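Local coordinates for MlnD (Bacillus methylotrophicus, PDB 5IL5), which probably dehydrates carrier-bound beta-hydroxyacyl intermediates, being the dehydratase domain of a trans-AT polyketide synthase linked to macrolactin, at residues F170-C181 with E219-G230; E249-A257 with D268-L279. All coordinates share one frame; numbering follows the deposited sequence.

Contact 1: residues F170-C181 with E219-G230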
loop_
_atom_site.group_PDB
_atom_site.type_symbol
_atom_site.label_atom_id
_atom_site.label_comp_id
_atom_site.label_asym_id
_atom_site.label_seq_id
_atom_site.Cartn_x
_atom_site.Cartn_y
_atom_site.Cartn_z
ATOM N N PHE A 170 35.850 17.545 17.232
ATOM C CA PHE A 170 34.903 18.036 16.240
ATOM C C PHE A 170 33.488 18.112 16.810
ATOM O O PHE A 170 32.794 19.124 16.647
ATOM C CB PHE A 170 34.942 17.145 14.998
ATOM C CG PHE A 170 33.908 17.502 13.984
ATOM C CD1 PHE A 170 34.058 18.631 13.203
ATOM C CD2 PHE A 170 32.779 16.726 13.824
ATOM C CE1 PHE A 170 33.102 18.976 12.274
ATOM C CE2 PHE A 170 31.816 17.063 12.894
ATOM C CZ PHE A 170 31.976 18.190 12.118
ATOM N N TYR A 171 33.034 17.047 17.479
ATOM C CA TYR A 171 31.661 17.021 17.973
ATOM C C TYR A 171 31.493 17.831 19.247
ATOM O O TYR A 171 30.409 18.375 19.485
ATOM C CB TYR A 171 31.199 15.582 18.194
ATOM C CG TYR A 171 30.907 14.880 16.893
ATOM C CD1 TYR A 171 29.757 15.173 16.177
ATOM C CD2 TYR A 171 31.785 13.945 16.369
ATOM C CE1 TYR A 171 29.488 14.552 14.985
ATOM C CE2 TYR A 171 31.521 13.318 15.175
ATOM C CZ TYR A 171 30.370 13.622 14.487
ATOM O OH TYR A 171 30.099 12.996 13.295
ATOM N N GLN A 172 32.538 17.926 20.074
ATOM C CA GLN A 172 32.495 18.857 21.195
ATOM C C GLN A 172 32.208 20.275 20.716
ATOM O O GLN A 172 31.507 21.031 21.396
ATOM C CB GLN A 172 33.816 18.811 21.972
ATOM C CG GLN A 172 33.969 17.596 22.884
ATOM C CD GLN A 172 35.418 17.269 23.210
ATOM O OE1 GLN A 172 35.729 16.145 23.606
ATOM N NE2 GLN A 172 36.308 18.250 23.065
ATOM N N ARG A 173 32.724 20.648 19.545
ATOM C CA ARG A 173 32.503 21.994 19.028
ATOM C C ARG A 173 31.082 22.163 18.511
ATOM O O ARG A 173 30.453 23.202 18.739
ATOM C CB ARG A 173 33.524 22.295 17.935
ATOM C CG ARG A 173 34.914 22.479 18.490
ATOM C CD ARG A 173 35.988 22.218 17.466
ATOM N NE ARG A 173 37.288 22.161 18.120
ATOM C CZ ARG A 173 38.445 22.388 17.515
ATOM N NH1 ARG A 173 38.472 22.705 16.228
ATOM N NH2 ARG A 173 39.578 22.320 18.206
ATOM N N LEU A 174 30.564 21.167 17.794
ATOM C CA LEU A 174 29.166 21.215 17.381
ATOM C C LEU A 174 28.254 21.300 18.597
ATOM O O LEU A 174 27.226 21.986 18.566
ATOM C CB LEU A 174 28.828 19.993 16.527
ATOM C CG LEU A 174 29.466 19.940 15.136
ATOM C CD1 LEU A 174 29.004 18.689 14.431
ATOM C CD2 LEU A 174 29.116 21.165 14.302
ATOM N N ALA A 175 28.613 20.598 19.674
ATOM C CA ALA A 175 27.859 20.713 20.916
ATOM C C ALA A 175 27.886 22.145 21.433
ATOM O O ALA A 175 26.858 22.674 21.875
ATOM C CB ALA A 175 28.424 19.745 21.956
ATOM N N GLU A 176 29.051 22.795 21.377
ATOM C CA GLU A 176 29.151 24.185 21.810
ATOM C C GLU A 176 28.381 25.130 20.892
ATOM O O GLU A 176 28.066 26.252 21.303
ATOM C CB GLU A 176 30.620 24.611 21.889
ATOM C CG GLU A 176 31.427 23.866 22.939
ATOM C CD GLU A 176 32.910 24.139 22.837
ATOM O OE1 GLU A 176 33.325 24.804 21.871
ATOM O OE2 GLU A 176 33.669 23.689 23.719
ATOM N N PHE A 177 28.089 24.712 19.660
ATOM C CA PHE A 177 27.190 25.452 18.786
ATOM C C PHE A 177 25.726 25.089 19.008
ATOM O O PHE A 177 24.845 25.722 18.416
ATOM C CB PHE A 177 27.564 25.204 17.318
ATOM C CG PHE A 177 28.924 25.732 16.932
ATOM C CD1 PHE A 177 29.423 26.891 17.502
ATOM C CD2 PHE A 177 29.699 25.063 16.000
ATOM C CE1 PHE A 177 30.669 27.373 17.151
ATOM C CE2 PHE A 177 30.947 25.542 15.644
ATOM C CZ PHE A 177 31.432 26.699 16.221
ATOM N N GLY A 178 25.449 24.098 19.847
ATOM C CA GLY A 178 24.093 23.708 20.160
ATOM C C GLY A 178 23.574 22.508 19.404
ATOM O O GLY A 178 22.354 22.380 19.257
ATOM N N TYR A 179 24.451 21.624 18.930
ATOM C CA TYR A 179 24.049 20.426 18.206
ATOM C C TYR A 179 24.716 19.217 18.836
ATOM O O TYR A 179 25.936 19.205 19.025
ATOM C CB TYR A 179 24.435 20.513 16.725
ATOM C CG TYR A 179 24.312 19.208 15.964
ATOM C CD1 TYR A 179 25.346 18.281 15.955
ATOM C CD2 TYR A 179 23.168 18.914 15.234
ATOM C CE1 TYR A 179 25.237 17.096 15.255
ATOM C CE2 TYR A 179 23.055 17.733 14.530
ATOM C CZ TYR A 179 24.093 16.827 14.545
ATOM O OH TYR A 179 23.990 15.649 13.844
ATOM N N SER A 180 23.918 18.205 19.158
ATOM C CA SER A 180 24.447 16.913 19.559
ATOM C C SER A 180 23.601 15.836 18.900
ATOM O O SER A 180 22.515 16.100 18.379
ATOM C CB SER A 180 24.462 16.736 21.082
ATOM O OG SER A 180 23.155 16.780 21.620
ATOM N N CYS A 181 24.110 14.611 18.929
ATOM C CA CYS A 181 23.483 13.531 18.188
ATOM C C CYS A 181 23.892 12.199 18.797
ATOM O O CYS A 181 24.884 12.099 19.523
ATOM C CB CYS A 181 23.864 13.587 16.705
ATOM S SG CYS A 181 25.611 13.282 16.367
ATOM N N GLU A 219 23.815 12.932 7.538
ATOM C CA GLU A 219 23.947 13.781 8.718
ATOM C C GLU A 219 25.334 14.402 8.812
ATOM O O GLU A 219 25.479 15.508 9.342
ATOM C CB GLU A 219 23.635 12.987 9.985
ATOM C CG GLU A 219 23.466 13.854 11.220
ATOM C CD GLU A 219 22.335 14.850 11.097
ATOM O OE1 GLU A 219 21.401 14.614 10.303
ATOM O OE2 GLU A 219 22.388 15.883 11.791
ATOM N N SER A 220 26.363 13.712 8.317
ATOM C CA SER A 220 27.663 14.355 8.163
ATOM C C SER A 220 27.550 15.599 7.294
ATOM O O SER A 220 28.209 16.611 7.553
ATOM C CB SER A 220 28.667 13.377 7.559
ATOM O OG SER A 220 28.989 12.351 8.477
ATOM N N VAL A 221 26.729 15.532 6.247
ATOM C CA VAL A 221 26.489 16.692 5.396
ATOM C C VAL A 221 25.984 17.858 6.231
ATOM O O VAL A 221 26.501 18.976 6.146
ATOM C CB VAL A 221 25.503 16.325 4.271
ATOM C CG1 VAL A 221 24.915 17.578 3.600
ATOM C CG2 VAL A 221 26.187 15.395 3.264
ATOM N N TYR A 222 24.970 17.609 7.055
ATOM C CA TYR A 222 24.429 18.664 7.901
ATOM C C TYR A 222 25.466 19.128 8.915
ATOM O O TYR A 222 25.606 20.330 9.162
ATOM C CB TYR A 222 23.151 18.173 8.585
ATOM C CG TYR A 222 22.393 19.256 9.313
ATOM C CD1 TYR A 222 21.850 20.318 8.615
ATOM C CD2 TYR A 222 22.150 19.183 10.678
ATOM C CE1 TYR A 222 21.146 21.310 9.249
ATOM C CE2 TYR A 222 21.426 20.169 11.322
ATOM C CZ TYR A 222 20.930 21.227 10.603
ATOM O OH TYR A 222 20.212 22.198 11.259
ATOM N N GLN A 223 26.217 18.190 9.497
ATOM C CA GLN A 223 27.224 18.554 10.490
ATOM C C GLN A 223 28.279 19.482 9.894
ATOM O O GLN A 223 28.683 20.461 10.531
ATOM C CB GLN A 223 27.867 17.289 11.063
ATOM C CG GLN A 223 26.997 16.564 12.081
ATOM C CD GLN A 223 27.449 15.141 12.353
ATOM O OE1 GLN A 223 28.594 14.789 12.105
ATOM N NE2 GLN A 223 26.543 14.316 12.858
ATOM N N ALA A 224 28.744 19.185 8.677
ATOM C CA ALA A 224 29.711 20.052 8.009
ATOM C C ALA A 224 29.191 21.481 7.901
ATOM O O ALA A 224 29.933 22.442 8.133
ATOM C CB ALA A 224 30.039 19.497 6.624
ATOM N N VAL A 225 27.916 21.638 7.544
ATOM C CA VAL A 225 27.324 22.963 7.413
ATOM C C VAL A 225 27.282 23.670 8.761
ATOM O O VAL A 225 27.607 24.860 8.865
ATOM C CB VAL A 225 25.925 22.849 6.785
ATOM C CG1 VAL A 225 25.268 24.215 6.662
ATOM C CG2 VAL A 225 26.023 22.172 5.424
ATOM N N ILE A 226 26.879 22.959 9.815
ATOM C CA ILE A 226 26.810 23.578 11.135
ATOM C C ILE A 226 28.188 24.052 11.566
ATOM O O ILE A 226 28.327 25.057 12.274
ATOM C CB ILE A 226 26.250 22.579 12.162
ATOM C CG1 ILE A 226 24.852 22.100 11.803
ATOM C CG2 ILE A 226 26.216 23.202 13.553
ATOM C CD1 ILE A 226 24.526 20.831 12.522
ATOM N N TYR A 227 29.228 23.334 11.145
ATOM C CA TYR A 227 30.583 23.690 11.537
ATOM C C TYR A 227 31.027 24.980 10.860
ATOM O O TYR A 227 31.615 25.860 11.500
ATOM C CB TYR A 227 31.530 22.535 11.208
ATOM C CG TYR A 227 32.878 22.691 11.852
ATOM C CD1 TYR A 227 33.123 22.185 13.121
ATOM C CD2 TYR A 227 33.902 23.366 11.205
ATOM C CE1 TYR A 227 34.350 22.338 13.723
ATOM C CE2 TYR A 227 35.131 23.523 11.798
ATOM C CZ TYR A 227 35.351 23.009 13.055
ATOM O OH TYR A 227 36.581 23.167 13.645
ATOM N N LEU A 228 30.758 25.106 9.560
ATOM C CA LEU A 228 31.039 26.351 8.855
ATOM C C LEU A 228 30.148 27.478 9.347
ATOM O O LEU A 228 30.624 28.589 9.601
ATOM C CB LEU A 228 30.848 26.178 7.355
ATOM C CG LEU A 228 31.899 25.380 6.583
ATOM C CD1 LEU A 228 31.613 25.565 5.102
ATOM C CD2 LEU A 228 33.335 25.753 6.941
ATOM N N ALA A 229 28.853 27.205 9.514
ATOM C CA ALA A 229 27.915 28.258 9.881
ATOM C C ALA A 229 28.092 28.681 11.337
ATOM O O ALA A 229 28.028 29.876 11.655
ATOM C CB ALA A 229 26.489 27.770 9.626
ATOM N N GLY A 230 28.324 27.727 12.228
ATOM C CA GLY A 230 28.550 28.058 13.630
ATOM C C GLY A 230 27.335 28.714 14.262
ATOM O O GLY A 230 26.219 28.189 14.192
#

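Contact 2: residues E249-A257 with D268-L279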
loop_
_atom_site.group_PDB
_atom_site.type_symbol
_atom_site.label_atom_id
_atom_site.label_comp_id
_atom_site.label_asym_id
_atom_site.label_seq_id
_atom_site.Cartn_x
_atom_site.Cartn_y
_atom_site.Cartn_z
ATOM N N GLU A 249 26.208 3.530 -4.798
ATOM C CA GLU A 249 26.898 2.269 -4.561
ATOM C C GLU A 249 28.337 2.486 -4.110
ATOM O O GLU A 249 28.836 1.735 -3.266
ATOM C CB GLU A 249 26.876 1.400 -5.823
ATOM C CG GLU A 249 25.501 0.855 -6.196
ATOM C CD GLU A 249 25.436 0.345 -7.623
ATOM O OE1 GLU A 249 26.386 0.592 -8.390
ATOM O OE2 GLU A 249 24.440 -0.321 -7.974
ATOM N N THR A 250 29.022 3.498 -4.645
ATOM C CA THR A 250 30.397 3.748 -4.233
ATOM C C THR A 250 30.433 4.221 -2.786
ATOM O O THR A 250 29.576 4.990 -2.344
ATOM C CB THR A 250 31.065 4.778 -5.138
ATOM O OG1 THR A 250 30.916 4.376 -6.501
ATOM C CG2 THR A 250 32.552 4.838 -4.830
ATOM N N GLU A 251 31.443 3.766 -2.063
ATOM C CA GLU A 251 31.538 4.048 -0.640
ATOM C C GLU A 251 31.824 5.532 -0.418
ATOM O O GLU A 251 32.789 6.060 -0.987
ATOM C CB GLU A 251 32.645 3.198 -0.024
ATOM C CG GLU A 251 32.736 3.232 1.500
ATOM C CD GLU A 251 31.480 2.709 2.189
ATOM O OE1 GLU A 251 30.658 2.049 1.513
ATOM O OE2 GLU A 251 31.329 2.937 3.412
ATOM N N PRO A 252 31.015 6.240 0.372
ATOM C CA PRO A 252 31.339 7.634 0.697
ATOM C C PRO A 252 32.457 7.717 1.729
ATOM O O PRO A 252 32.503 6.948 2.691
ATOM C CB PRO A 252 30.014 8.182 1.245
ATOM C CG PRO A 252 29.338 6.995 1.827
ATOM C CD PRO A 252 29.730 5.826 0.960
ATOM N N VAL A 253 33.372 8.660 1.508
ATOM C CA VAL A 253 34.588 8.757 2.308
ATOM C C VAL A 253 34.735 10.163 2.872
ATOM O O VAL A 253 35.198 10.341 4.004
ATOM C CB VAL A 253 35.825 8.388 1.467
ATOM C CG1 VAL A 253 37.095 8.451 2.308
ATOM C CG2 VAL A 253 35.671 7.008 0.853
ATOM N N TYR A 254 34.346 11.171 2.093
ATOM C CA TYR A 254 34.542 12.561 2.476
ATOM C C TYR A 254 33.251 13.351 2.328
ATOM O O TYR A 254 32.368 13.000 1.542
ATOM C CB TYR A 254 35.625 13.233 1.630
ATOM C CG TYR A 254 37.009 12.663 1.794
ATOM C CD1 TYR A 254 37.823 13.065 2.845
ATOM C CD2 TYR A 254 37.508 11.734 0.895
ATOM C CE1 TYR A 254 39.085 12.557 2.994
ATOM C CE2 TYR A 254 38.771 11.218 1.044
ATOM C CZ TYR A 254 39.555 11.632 2.096
ATOM O OH TYR A 254 40.819 11.120 2.244
ATOM N N VAL A 255 33.171 14.446 3.084
ATOM C CA VAL A 255 32.120 15.445 2.939
ATOM C C VAL A 255 32.776 16.820 2.828
ATOM O O VAL A 255 33.535 17.224 3.717
ATOM C CB VAL A 255 31.129 15.391 4.116
ATOM C CG1 VAL A 255 30.176 16.583 4.100
ATOM C CG2 VAL A 255 30.349 14.071 4.103
ATOM N N TYR A 256 32.482 17.538 1.746
ATOM C CA TYR A 256 33.045 18.863 1.484
ATOM C C TYR A 256 31.929 19.900 1.418
ATOM O O TYR A 256 30.916 19.675 0.753
ATOM C CB TYR A 256 33.834 18.867 0.171
ATOM C CG TYR A 256 34.345 20.230 -0.235
ATOM C CD1 TYR A 256 35.468 20.786 0.368
ATOM C CD2 TYR A 256 33.705 20.966 -1.218
ATOM C CE1 TYR A 256 35.936 22.030 -0.002
ATOM C CE2 TYR A 256 34.164 22.216 -1.592
ATOM C CZ TYR A 256 35.282 22.744 -0.980
ATOM O OH TYR A 256 35.747 23.989 -1.344
ATOM N N ALA A 257 32.122 21.039 2.088
ATOM C CA ALA A 257 31.105 22.087 2.151
ATOM C C ALA A 257 31.747 23.464 2.010
ATOM O O ALA A 257 32.885 23.668 2.437
ATOM C CB ALA A 257 30.323 21.996 3.471
ATOM N N ASP A 268 26.751 24.982 -0.221
ATOM C CA ASP A 268 26.803 23.852 -1.136
ATOM C C ASP A 268 27.587 22.744 -0.453
ATOM O O ASP A 268 28.590 23.016 0.211
ATOM C CB ASP A 268 27.477 24.224 -2.464
ATOM C CG ASP A 268 26.589 25.069 -3.356
ATOM O OD1 ASP A 268 25.410 25.266 -3.005
ATOM O OD2 ASP A 268 27.069 25.529 -4.415
ATOM N N VAL A 269 27.119 21.506 -0.583
ATOM C CA VAL A 269 27.757 20.375 0.078
ATOM C C VAL A 269 27.900 19.220 -0.901
ATOM O O VAL A 269 27.106 19.069 -1.834
ATOM C CB VAL A 269 26.984 19.927 1.330
ATOM C CG1 VAL A 269 27.895 19.064 2.193
ATOM C CG2 VAL A 269 26.452 21.129 2.092
ATOM N N TYR A 270 28.937 18.410 -0.695
ATOM C CA TYR A 270 29.209 17.266 -1.555
ATOM C C TYR A 270 29.648 16.060 -0.738
ATOM O O TYR A 270 30.442 16.191 0.196
ATOM C CB TYR A 270 30.299 17.590 -2.578
ATOM C CG TYR A 270 30.025 18.826 -3.394
ATOM C CD1 TYR A 270 30.357 20.088 -2.923
ATOM C CD2 TYR A 270 29.430 18.730 -4.638
ATOM C CE1 TYR A 270 30.105 21.218 -3.677
ATOM C CE2 TYR A 270 29.169 19.848 -5.395
ATOM C CZ TYR A 270 29.506 21.093 -4.909
ATOM O OH TYR A 270 29.249 22.214 -5.664
ATOM N N VAL A 271 29.129 14.888 -1.100
ATOM C CA VAL A 271 29.640 13.608 -0.617
ATOM C C VAL A 271 30.552 13.040 -1.695
ATOM O O VAL A 271 30.183 13.004 -2.875
ATOM C CB VAL A 271 28.496 12.632 -0.287
ATOM C CG1 VAL A 271 29.050 11.302 0.215
ATOM C CG2 VAL A 271 27.561 13.233 0.744
ATOM N N LEU A 272 31.736 12.588 -1.294
ATOM C CA LEU A 272 32.804 12.247 -2.223
ATOM C C LEU A 272 33.309 10.833 -1.974
ATOM O O LEU A 272 33.272 10.338 -0.847
ATOM C CB LEU A 272 33.967 13.226 -2.079
ATOM C CG LEU A 272 33.573 14.694 -1.934
ATOM C CD1 LEU A 272 34.790 15.510 -1.632
ATOM C CD2 LEU A 272 32.916 15.184 -3.210
ATOM N N ASP A 273 33.810 10.194 -3.029
ATOM C CA ASP A 273 34.444 8.889 -2.888
ATOM C C ASP A 273 35.878 9.071 -2.384
ATOM O O ASP A 273 36.307 10.172 -2.025
ATOM C CB ASP A 273 34.396 8.122 -4.211
ATOM C CG ASP A 273 35.114 8.838 -5.331
ATOM O OD1 ASP A 273 36.018 9.646 -5.051
ATOM O OD2 ASP A 273 34.778 8.578 -6.501
ATOM N N ASN A 274 36.646 7.978 -2.359
ATOM C CA ASN A 274 37.997 8.038 -1.817
ATOM C C ASN A 274 38.910 8.970 -2.609
ATOM O O ASN A 274 39.982 9.334 -2.108
ATOM C CB ASN A 274 38.606 6.634 -1.765
ATOM C CG ASN A 274 38.534 5.913 -3.097
ATOM O OD1 ASN A 274 38.374 6.531 -4.143
ATOM N ND2 ASN A 274 38.686 4.598 -3.065
ATOM N N ALA A 275 38.517 9.373 -3.821
ATOM C CA ALA A 275 39.361 10.216 -4.659
ATOM C C ALA A 275 38.707 11.553 -4.998
ATOM O O ALA A 275 39.134 12.218 -5.950
ATOM C CB ALA A 275 39.746 9.479 -5.942
ATOM N N GLY A 276 37.682 11.971 -4.255
ATOM C CA GLY A 276 37.012 13.215 -4.571
ATOM C C GLY A 276 35.816 13.129 -5.497
ATOM O O GLY A 276 35.147 14.151 -5.698
ATOM N N GLY A 277 35.553 11.978 -6.109
ATOM C CA GLY A 277 34.472 11.895 -7.080
ATOM C C GLY A 277 33.135 12.153 -6.394
ATOM O O GLY A 277 32.804 11.517 -5.386
ATOM N N ILE A 278 32.357 13.084 -6.940
ATOM C CA ILE A 278 31.130 13.514 -6.276
ATOM C C ILE A 278 30.066 12.429 -6.393
ATOM O O ILE A 278 29.670 12.038 -7.497
ATOM C CB ILE A 278 30.632 14.847 -6.849
ATOM C CG1 ILE A 278 31.670 15.949 -6.595
ATOM C CG2 ILE A 278 29.292 15.223 -6.219
ATOM C CD1 ILE A 278 31.416 17.261 -7.339
ATOM N N LEU A 279 29.586 11.952 -5.243
ATOM C CA LEU A 279 28.541 10.938 -5.182
ATOM C C LEU A 279 27.165 11.540 -4.957
ATOM O O LEU A 279 26.165 10.950 -5.378
ATOM C CB LEU A 279 28.826 9.946 -4.044
ATOM C CG LEU A 279 30.227 9.333 -3.967
ATOM C CD1 LEU A 279 30.442 8.555 -2.679
ATOM C CD2 LEU A 279 30.447 8.426 -5.152
#

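Contact 1: residues F170-C181 with E219-G230
The phenol oxygen of Tyr179 is gripped by two side chains of helix 215-229. Tyr179 OH donates to Glu219 OE2 at 2.6 Å, with ring and carboxylate planes nearly parallel and the oxygen met on its anti side, and it accepts from Gln223 NE2 at 3.0 Å in a nearly straight bond (163° at the hydrogen). The other end of the same amide is held as well: Tyr171 OH donates to Gln223 OE1 at 2.6 Å, with ring and amide planes close to perpendicular. Gln223 reaches both phenols because its CG stands anti to the carbonyl carbon (chi1 -77°) and the chain then runs out extended. Leu185 O takes a further bond from NE2, and the backbone N of Ala188 bonds to Tyr171 OH, so this buried hydrogen-bond network has its amide rotation fixed by partners at both its oxygen and its nitrogen.

Apolar packing flanks the network. Ile226 CD1 lies over one face of the Tyr179 ring in a CH-pi contact, 3.9 Å from the centroid, while Leu174 CD2 touches Ile226 CG2 at 3.6 Å. Toward the C-terminal end of helix 215-229, the Tyr227 ring lies nearly parallel to that of Phe170, but slid so far that the two barely overlap, and Arg173 NH1 binds Tyr227 OH at 3.2 Å in the guanidinium plane. Gly230 CA sits over the centre of the Phe177 ring, 3.8 Å from the centroid, just where helix 215-229 ends; helix 167-176 itself closes in a Schellman motif at Gly178. The axes of segments 170-176 and 219-229 cross at 65°. Helix 215-229 turns its other side to strand 266-272: it is the long central helix characteristic of a hotdog fold, here in the C-terminal half of the dehydratase double hotdog.

Contact 2: residues E249-A257 with D268-L279
Tyr256 carries CG anti to its own N (chi1 175°), whereas Tyr270 turns CG away from the carbonyl carbon and beside its N (chi1 -54°); from facing positions the two side chains thus run side by side and point the same way. Tyr270 CD1 meets the edge of the Tyr256 ring at CD2, 3.9 Å away, and Tyr256 OH goes on to bond Glu258. Leu272 continues this face, its CD1 packing on Tyr256 CB. The edge of the Tyr254 ring meets the carbonyl oxygen of Asp273. On the reverse face, which helix 215-229 covers, Val255 CG1 touches Val269 CG1 at 3.9 Å, and Pro252 CB lies against Val271 CG1.

Paired backbone bonds link Tyr256 with Tyr270, 2.9 Å from Tyr256 N to Tyr270 O and 2.8 Å from Tyr270 N to Tyr256 O. At the other end Leu272 O takes two donors, Val253 N at 2.9 Å, approaching almost straight along the carbonyl bond, and Tyr254 N at 3.2 Å, tilted from the carbonyl plane. Past Leu272 the chain turns back: Asp273 OD1 accepts from Ala275 N and Gly277 N on opposite faces of its carboxylate, and Leu279 CD2 reaches Thr250 CB at 3.7 Å. The arrangement is an antiparallel beta hairpin of the C-terminal hotdog sheet, with a classic beta bulge where Val253 and Tyr254 face Leu272; past strand 266-272, an Asx turn and a type I turn that both begin at Asp273 lead into strand 278-286.

Contact 1 closes before contact 2 opens along the chain, and their centres lie about 18 Å apart within the C-terminal hotdog. Helix 215-229 joins them: with one side it receives 170-181, with another it rests on the sheet formed in part by strands 254-258 and 266-272. Val221 CG2 meets Val271 CG2 at 3.6 Å, Val225 CG2 meets Val269 CG2 at 3.5 Å, and Leu228 CD1 reaches the carbonyl oxygen of Ala257. The central helix therefore lies between helix 167-176 with strand 179-181 on one side and the hairpin 254-258/266-272 on the other, so helix 215-229 is part of both the helix packing and the sheet packing of the C-terminal hotdog.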